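Local structure of bacteriorhodopsin (Nanosalina sp., 6EYU) at residues G105-A110 with L138-L143; T98-L103 with R149-E154. The protein pumps protons inward across the membrane as a retinal-binding xenorhodopsin, probably driven by light that the retinal absorbs. All coordinates share one frame; numbering follows the deposited sequence.

Interaction 1: G105-A110 with L138-L143; sequences GALLGA and LGVVYL. With MUN ([(2~{S})-2,3-bis(oxidanyl)propyl] (~{E})-undec-2-enoate), chain V; MUN ([(2~{S})-2,3-bis(oxidanyl)propyl] (~{E})-undec-2-enoate), chain N; MUN ([(2~{S})-2,3-bis(oxidanyl)propyl] (~{E})-undec-2-enoate), chain B.
Ala106 and Ala110 meet the second helix from a turn whose shortest backbone bond, from Gly109 N to Gly105 O, measures 2.8 Å. No hydrogen bond crosses between the helices, and the side chains that meet there are all apolar. Ala110 CB packs on Val140 CG2 at 3.8 Å, while the other branch of that valine, CG1, lies 3.8 Å from Leu107 CD1. The side chains of Leu107 and Val140 cross at about a right angle; with Leu107 CG anti to its backbone N (chi1 -169°), the branch is carried towards the second helix. Leu143 completes the row with its CD2 methyl, which approaches Leu107 N to 3.9 Å and also meets Ala106 CB and Leu107 CD1. This is the neighbouring antiparallel pair 101-124 and 128-145 of the seven-helix microbial rhodopsin fold, with local axes 9.5 Å apart at 152°. Leu107 and Val140 both also touch Leu85 of helix 72-93, and the Val140 side chain is about 8 Å from the retinal. Lipid and the trimer also border the contact: Ala106 packs on Ile46 and Ala110 on Phe50 of the second subunit. One monoacylglycerol chain (V) runs against Leu143, with its CAN atom 3.6 Å from Leu143 CD1, and its CAF atom meets the Tyr142 ring at the edge. An alanine in place of Leu143 would probably open a gap between this acyl chain, Ala106 and Leu107, leaving the lipid tail freer to move. A second lipid (N) lies against the first helix, where Gly105 and Gly109 have no side chains and the tail rests directly on the backbone, its CAP atom 3.6 Å from Gly109 CA. The third (B) packs on Val141 CG1.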
loop_
_atom_site.group_PDB
_atom_site.type_symbol
_atom_site.label_atom_id
_atom_site.label_comp_id
_atom_site.label_asym_id
_atom_site.label_seq_id
_atom_site.Cartn_x
_atom_site.Cartn_y
_atom_site.Cartn_z
ATOM N N GLY A 105 -1.073 13.964 -2.238
ATOM C CA GLY A 105 -1.859 12.845 -1.731
ATOM C C GLY A 105 -3.160 12.671 -2.490
ATOM O O GLY A 105 -3.530 11.555 -2.855
ATOM N N ALA A 106 -3.863 13.777 -2.713
ATOM C CA ALA A 106 -5.105 13.752 -3.478
ATOM C C ALA A 106 -4.849 13.267 -4.901
ATOM O O ALA A 106 -5.582 12.427 -5.423
ATOM C CB ALA A 106 -5.738 15.134 -3.496
ATOM N N LEU A 107 -3.801 13.801 -5.523
ATOM C CA LEU A 107 -3.422 13.393 -6.871
ATOM C C LEU A 107 -3.177 11.889 -6.930
ATOM O O LEU A 107 -3.720 11.196 -7.790
ATOM C CB LEU A 107 -2.164 14.143 -7.318
ATOM C CG LEU A 107 -1.800 14.015 -8.799
ATOM C CD1 LEU A 107 -3.012 14.282 -9.679
ATOM C CD2 LEU A 107 -0.661 14.960 -9.152
ATOM N N LEU A 108 -2.360 11.388 -6.008
ATOM C CA LEU A 108 -1.971 9.983 -6.016
ATOM C C LEU A 108 -3.159 9.090 -5.674
ATOM O O LEU A 108 -3.327 8.016 -6.251
ATOM C CB LEU A 108 -0.834 9.739 -5.023
ATOM C CG LEU A 108 0.566 9.745 -5.638
ATOM C CD1 LEU A 108 0.961 11.158 -6.038
ATOM C CD2 LEU A 108 1.584 9.148 -4.679
ATOM N N GLY A 109 -3.989 9.551 -4.744
ATOM C CA GLY A 109 -5.098 8.749 -4.244
ATOM C C GLY A 109 -6.208 8.612 -5.268
ATOM O O GLY A 109 -6.777 7.534 -5.440
ATOM N N ALA A 110 -6.501 9.704 -5.965
ATOM C CA ALA A 110 -7.475 9.682 -7.049
ATOM C C ALA A 110 -7.053 8.690 -8.127
ATOM O O ALA A 110 -7.868 7.908 -8.618
ATOM C CB ALA A 110 -7.632 11.073 -7.645
ATOM N N LEU A 138 -11.023 13.121 -14.231
ATOM C CA LEU A 138 -11.260 14.536 -14.498
ATOM C C LEU A 138 -10.939 15.378 -13.267
ATOM O O LEU A 138 -10.474 16.512 -13.387
ATOM C CB LEU A 138 -12.714 14.762 -14.921
ATOM C CG LEU A 138 -13.122 14.093 -16.235
ATOM C CD1 LEU A 138 -14.623 14.207 -16.456
ATOM C CD2 LEU A 138 -12.359 14.698 -17.405
ATOM N N GLY A 139 -11.072 14.774 -12.092
ATOM C CA GLY A 139 -10.454 15.307 -10.883
ATOM C C GLY A 139 -8.954 15.465 -11.034
ATOM O O GLY A 139 -8.392 16.508 -10.703
ATOM N N VAL A 140 -8.305 14.424 -11.548
ATOM C CA VAL A 140 -6.856 14.428 -11.710
ATOM C C VAL A 140 -6.426 15.505 -12.700
ATOM O O VAL A 140 -5.614 16.370 -12.375
ATOM C CB VAL A 140 -6.348 13.063 -12.208
ATOM C CG1 VAL A 140 -4.936 13.191 -12.762
ATOM C CG2 VAL A 140 -6.395 12.038 -11.085
ATOM N N VAL A 141 -6.995 15.463 -13.901
ATOM C CA VAL A 141 -6.711 16.476 -14.909
ATOM C C VAL A 141 -6.915 17.868 -14.327
ATOM O O VAL A 141 -6.137 18.784 -14.593
ATOM C CB VAL A 141 -7.624 16.323 -16.139
ATOM C CG1 VAL A 141 -7.403 17.476 -17.106
ATOM C CG2 VAL A 141 -7.375 14.988 -16.823
ATOM N N TYR A 142 -8.005 18.038 -13.587
ATOM C CA TYR A 142 -8.294 19.307 -12.936
ATOM C C TYR A 142 -7.131 19.727 -12.044
ATOM O O TYR A 142 -6.580 20.817 -12.200
ATOM C CB TYR A 142 -9.572 19.201 -12.104
ATOM C CG TYR A 142 -9.734 20.323 -11.106
ATOM C CD1 TYR A 142 -10.022 21.612 -11.534
ATOM C CD2 TYR A 142 -9.363 20.147 -9.780
ATOM C CE1 TYR A 142 -10.068 22.667 -10.644
ATOM C CE2 TYR A 142 -9.400 21.196 -8.882
ATOM C CZ TYR A 142 -9.765 22.453 -9.316
ATOM O OH TYR A 142 -9.819 23.498 -8.424
ATOM N N LEU A 143 -6.783 18.869 -11.091
ATOM C CA LEU A 143 -5.649 19.126 -10.208
ATOM C C LEU A 143 -4.443 19.591 -11.017
ATOM O O LEU A 143 -3.886 20.658 -10.760
ATOM C CB LEU A 143 -5.287 17.859 -9.429
ATOM C CG LEU A 143 -5.603 17.854 -7.932
ATOM C CD1 LEU A 143 -6.778 18.765 -7.609
ATOM C CD2 LEU A 143 -5.880 16.432 -7.466
HETATM C CAQ MUN V . -10.159 14.324 -6.487
HETATM C CAP MUN V . -9.510 15.680 -6.770
HETATM C CAO MUN V . -10.152 16.749 -5.882
HETATM C CAN MUN V . -9.059 17.483 -5.101
HETATM C CAM MUN V . -9.516 18.910 -4.777
HETATM C CAK MUN V . -8.522 19.544 -3.800
HETATM C CAH MUN V . -8.781 21.051 -3.674
HETATM C CAF MUN V . -8.798 21.708 -5.060
HETATM C CAC MUN V . -7.700 22.783 -5.321
HETATM C CAA MUN V . -7.271 23.631 -4.092
HETATM O OAD MUN V . -7.293 23.140 -2.963
HETATM O OAB MUN V . -6.569 24.753 -4.416
HETATM C CAE MUN V . -6.011 25.367 -3.250
HETATM C CAG MUN V . -5.314 26.673 -3.646
HETATM O OAJ MUN V . -5.990 27.253 -4.764
HETATM C CAI MUN V . -5.346 27.651 -2.469
HETATM O OAL MUN V . -5.135 28.982 -2.949
HETATM C CAR MUN N . -7.562 5.361 -2.071
HETATM C CAQ MUN N . -6.508 5.870 -1.090
HETATM C CAP MUN N . -6.458 7.395 -1.167
HETATM C CAO MUN N . -5.566 7.937 -0.054
HETATM C CAN MUN N . -5.243 9.397 -0.361
HETATM C CAM MUN N . -5.381 10.225 0.913
HETATM C CAK MUN N . -4.133 11.090 1.070
HETATM C CAH MUN N . -4.548 12.515 1.431
HETATM C CAF MUN N . -3.897 12.898 2.758
HETATM C CAC MUN N . -3.169 14.246 2.763
HETATM C CAA MUN N . -1.946 14.337 3.683
HETATM O OAD MUN N . -1.729 13.467 4.525
HETATM O OAB MUN N . -1.318 15.546 3.677
HETATM C CAE MUN N . -0.420 15.596 4.789
HETATM C CAG MUN N . 0.318 16.935 4.799
HETATM O OAJ MUN N . -0.427 17.898 4.048
HETATM C CAI MUN N . 0.469 17.418 6.242
HETATM O OAL MUN N . 0.879 18.788 6.247
HETATM C CAP MUN B . -13.588 18.639 -18.646
HETATM C CAO MUN B . -12.653 19.509 -17.804
HETATM C CAN MUN B . -12.138 18.698 -16.613
HETATM C CAM MUN B . -10.790 19.262 -16.160
HETATM C CAK MUN B . -10.967 20.719 -15.734
HETATM C CAH MUN B . -9.972 21.609 -16.485
HETATM C CAF MUN B . -9.671 22.849 -15.632
HETATM C CAC MUN B . -8.613 23.817 -16.179
HETATM C CAA MUN B . -8.642 25.228 -15.580
HETATM O OAD MUN B . -9.360 25.484 -14.613
HETATM O OAB MUN B . -7.687 26.074 -16.054
HETATM C CAE MUN B . -7.883 27.378 -15.494
HETATM C CAG MUN B . -6.540 27.949 -15.032
HETATM O OAJ MUN B . -5.907 28.618 -16.126
HETATM C CAI MUN B . -6.772 28.942 -13.891
HETATM O OAL MUN B . -5.616 29.772 -13.739
#

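Interaction 2: T98-L103 with R149-E154; sequences TKRYDL and REIAEE. With MUN ([(2~{S})-2,3-bis(oxidanyl)propyl] (~{E})-undec-2-enoate), chain N; MUN ([(2~{S})-2,3-bis(oxidanyl)propyl] (~{E})-undec-2-enoate), chain V.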
loop_
_atom_site.group_PDB
_atom_site.type_symbol
_atom_site.label_atom_id
_atom_site.label_comp_id
_atom_site.label_asym_id
_atom_site.label_seq_id
_atom_site.Cartn_x
_atom_site.Cartn_y
_atom_site.Cartn_z
ATOM N N THR A 98 5.788 26.995 -2.128
ATOM C CA THR A 98 4.841 26.216 -1.339
ATOM C C THR A 98 4.719 24.799 -1.890
ATOM O O THR A 98 4.409 24.604 -3.065
ATOM C CB THR A 98 3.446 26.867 -1.329
ATOM O OG1 THR A 98 3.068 27.220 -2.665
ATOM C CG2 THR A 98 3.443 28.111 -0.455
ATOM N N LYS A 99 5.067 23.821 -1.061
ATOM C CA LYS A 99 4.799 22.422 -1.368
ATOM C C LYS A 99 3.515 21.964 -0.685
ATOM O O LYS A 99 3.417 21.976 0.542
ATOM C CB LYS A 99 5.968 21.547 -0.911
ATOM C CG LYS A 99 7.138 21.520 -1.883
ATOM C CD LYS A 99 7.994 22.770 -1.767
ATOM C CE LYS A 99 8.791 23.015 -3.037
ATOM N NZ LYS A 99 10.088 23.695 -2.769
ATOM N N ARG A 100 2.518 21.604 -1.486
ATOM C CA ARG A 100 1.227 21.184 -0.955
ATOM C C ARG A 100 1.059 19.674 -1.071
ATOM O O ARG A 100 0.476 19.174 -2.033
ATOM C CB ARG A 100 0.092 21.896 -1.693
ATOM C CG ARG A 100 -0.106 23.338 -1.261
ATOM C CD ARG A 100 -1.237 23.465 -0.254
ATOM N NE ARG A 100 -2.514 23.742 -0.904
ATOM C CZ ARG A 100 -3.688 23.303 -0.462
ATOM N NH1 ARG A 100 -3.762 22.642 0.685
ATOM N NH2 ARG A 100 -4.794 23.568 -1.143
ATOM N N TYR A 101 1.505 18.959 -0.043
ATOM C CA TYR A 101 1.631 17.509 -0.116
ATOM C C TYR A 101 0.268 16.840 0.034
ATOM O O TYR A 101 0.135 15.633 -0.169
ATOM C CB TYR A 101 2.579 17.004 0.973
ATOM C CG TYR A 101 4.041 17.239 0.665
ATOM C CD1 TYR A 101 4.699 16.478 -0.293
ATOM C CD2 TYR A 101 4.729 18.295 1.246
ATOM C CE1 TYR A 101 6.020 16.722 -0.616
ATOM C CE2 TYR A 101 6.052 18.546 0.931
ATOM C CZ TYR A 101 6.692 17.756 0.000
ATOM O OH TYR A 101 8.008 18.000 -0.315
ATOM N N ASP A 102 -0.748 17.634 0.360
ATOM C CA ASP A 102 -2.117 17.133 0.416
ATOM C C ASP A 102 -2.708 17.012 -0.984
ATOM O O ASP A 102 -3.406 16.045 -1.290
ATOM C CB ASP A 102 -2.991 18.049 1.277
ATOM C CG ASP A 102 -2.808 19.516 0.942
ATOM O OD1 ASP A 102 -1.747 19.871 0.387
ATOM O OD2 ASP A 102 -3.670 20.327 1.339
ATOM N N LEU A 103 -2.329 17.934 -1.862
ATOM C CA LEU A 103 -2.657 17.823 -3.279
ATOM C C LEU A 103 -1.918 16.650 -3.915
ATOM O O LEU A 103 -2.469 15.939 -4.754
ATOM C CB LEU A 103 -2.304 19.120 -4.009
ATOM C CG LEU A 103 -3.023 20.369 -3.495
ATOM C CD1 LEU A 103 -2.666 21.582 -4.341
ATOM C CD2 LEU A 103 -4.527 20.148 -3.477
ATOM N N ARG A 149 -0.515 23.642 -11.473
ATOM C CA ARG A 149 -0.016 24.608 -12.443
ATOM C C ARG A 149 0.358 25.914 -11.754
ATOM O O ARG A 149 1.399 26.505 -12.046
ATOM C CB ARG A 149 -1.075 24.870 -13.513
ATOM C CG ARG A 149 -0.674 25.922 -14.531
ATOM C CD ARG A 149 -1.896 26.523 -15.203
ATOM N NE ARG A 149 -1.900 27.980 -15.135
ATOM C CZ ARG A 149 -2.133 28.771 -16.177
ATOM N NH1 ARG A 149 -2.182 30.087 -16.017
ATOM N NH2 ARG A 149 -2.331 28.244 -17.377
ATOM N N GLU A 150 -0.493 26.361 -10.836
ATOM C CA GLU A 150 -0.221 27.564 -10.062
ATOM C C GLU A 150 1.091 27.425 -9.298
ATOM O O GLU A 150 1.863 28.377 -9.192
ATOM C CB GLU A 150 -1.365 27.836 -9.085
ATOM C CG GLU A 150 -2.602 28.429 -9.739
ATOM C CD GLU A 150 -3.705 28.718 -8.742
ATOM O OE1 GLU A 150 -3.388 29.068 -7.586
ATOM O OE2 GLU A 150 -4.891 28.554 -9.102
ATOM N N ILE A 151 1.330 26.236 -8.753
ATOM C CA ILE A 151 2.513 25.994 -7.938
ATOM C C ILE A 151 3.765 25.951 -8.809
ATOM O O ILE A 151 4.824 26.438 -8.410
ATOM C CB ILE A 151 2.400 24.669 -7.163
ATOM C CG1 ILE A 151 1.336 24.785 -6.068
ATOM C CG2 ILE A 151 3.742 24.296 -6.554
ATOM C CD1 ILE A 151 0.880 23.452 -5.519
ATOM N N ALA A 152 3.614 25.454 -10.033
ATOM C CA ALA A 152 4.704 25.464 -11.001
ATOM C C ALA A 152 5.057 26.894 -11.398
ATOM O O ALA A 152 6.232 27.246 -11.499
ATOM C CB ALA A 152 4.324 24.651 -12.229
ATOM N N GLU A 153 4.037 27.732 -11.546
ATOM C CA GLU A 153 4.237 29.115 -11.965
ATOM C C GLU A 153 4.857 29.934 -10.838
ATOM O O GLU A 153 5.339 31.045 -11.059
ATOM C CB GLU A 153 2.906 29.738 -12.392
ATOM C CG GLU A 153 2.407 29.253 -13.743
ATOM C CD GLU A 153 1.051 29.826 -14.105
ATOM O OE1 GLU A 153 0.531 30.659 -13.333
ATOM O OE2 GLU A 153 0.499 29.431 -15.153
ATOM N N GLU A 154 4.943 29.331 -9.657
ATOM C CA GLU A 154 5.663 29.929 -8.540
ATOM C C GLU A 154 7.161 29.955 -8.819
ATOM O O GLU A 154 7.904 30.712 -8.193
ATOM C CB GLU A 154 5.390 29.145 -7.255
ATOM C CG GLU A 154 4.817 29.988 -6.128
ATOM C CD GLU A 154 4.202 29.147 -5.027
ATOM O OE1 GLU A 154 4.748 28.064 -4.729
ATOM O OE2 GLU A 154 3.181 29.577 -4.450
HETATM C CAR MUN N . -7.562 5.361 -2.071
HETATM C CAQ MUN N . -6.508 5.870 -1.090
HETATM C CAP MUN N . -6.458 7.395 -1.167
HETATM C CAO MUN N . -5.566 7.937 -0.054
HETATM C CAN MUN N . -5.243 9.397 -0.361
HETATM C CAM MUN N . -5.381 10.225 0.913
HETATM C CAK MUN N . -4.133 11.090 1.070
HETATM C CAH MUN N . -4.548 12.515 1.431
HETATM C CAF MUN N . -3.897 12.898 2.758
HETATM C CAC MUN N . -3.169 14.246 2.763
HETATM C CAA MUN N . -1.946 14.337 3.683
HETATM O OAD MUN N . -1.729 13.467 4.525
HETATM O OAB MUN N . -1.318 15.546 3.677
HETATM C CAE MUN N . -0.420 15.596 4.789
HETATM C CAG MUN N . 0.318 16.935 4.799
HETATM O OAJ MUN N . -0.427 17.898 4.048
HETATM C CAI MUN N . 0.469 17.418 6.242
HETATM O OAL MUN N . 0.879 18.788 6.247
HETATM C CAQ MUN V . -10.159 14.324 -6.487
HETATM C CAP MUN V . -9.510 15.680 -6.770
HETATM C CAO MUN V . -10.152 16.749 -5.882
HETATM C CAN MUN V . -9.059 17.483 -5.101
HETATM C CAM MUN V . -9.516 18.910 -4.777
HETATM C CAK MUN V . -8.522 19.544 -3.800
HETATM C CAH MUN V . -8.781 21.051 -3.674
HETATM C CAF MUN V . -8.798 21.708 -5.060
HETATM C CAC MUN V . -7.700 22.783 -5.321
HETATM C CAA MUN V . -7.271 23.631 -4.092
HETATM O OAD MUN V . -7.293 23.140 -2.963
HETATM O OAB MUN V . -6.569 24.753 -4.416
HETATM C CAE MUN V . -6.011 25.367 -3.250
HETATM C CAG MUN V . -5.314 26.673 -3.646
HETATM O OAJ MUN V . -5.990 27.253 -4.764
HETATM C CAI MUN V . -5.346 27.651 -2.469
HETATM O OAL MUN V . -5.135 28.982 -2.949
#
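Thr98 and Glu154 meet through a single carboxylate oxygen that takes two bonds from the same threonine. Thr98 N donates to Glu154 OE1 at 3.0 Å, nearly straight at 173° but arriving 38° out of the carboxylate plane, whereas Thr98 OG1 donates to Glu154 OE1 at 2.8 Å on its syn lone pair. With chi1 at 48°, OG1 sits between the backbone N and the carbonyl carbon, near enough to N for both to reach OE1. A weak third bond comes from Asp97 N, and these donors would probably favour the ionised carboxylate. The carbonyl of Thr98 rests on Ile151, its O 3.6 Å from Ile151 CG2. Arg100 follows at the N-cap position of helix 101-124, and its CB lies 4.2 Å from Ile151 CD1. Here the loop after helix 72-93 meets Ile151 of helix 147-152 and the nearby Glu154, at what is probably the cytoplasmic rim of the seven-helix bundle, as in other microbial rhodopsins. The Arg100 chain is bent at its second and third torsions; Leu103 CG lies over one face of the guanidinium, offset toward the rim, while OAB, the ester oxygen of lipid V, sits at the edge in plane. NH1 faces Asp102 OD2 in a salt bridge modelled so short that its length is doubtful. Leu103 then sends CD1 to Ile151 CD1 at 4.2 Å, the two side chains crossing obliquely, and its CD2 branch reaches the tail of lipid V. Ile151 also packs on Phe93 of helix 72-93.

Overall arrangement
The two contacts lie with their centres 13 Å apart on the same side of the chain's centre, and both draw on helix 101-124: interaction 2 at its start and the loop before it, interaction 1 further along. Their partners, helices 128-145 and 147-152, follow each other, so the chain passes through 98-103, 105-110, 138-143 and 149-154 in hairpin order, interaction 1 enclosed by interaction 2. Apolar packing joins the buried part of the pair, and polar bonds tie the more exposed end. Lipids V and N touch both contacts, as does the second subunit, which suggests that this antiparallel pair lines a lipid-filled border with that subunit.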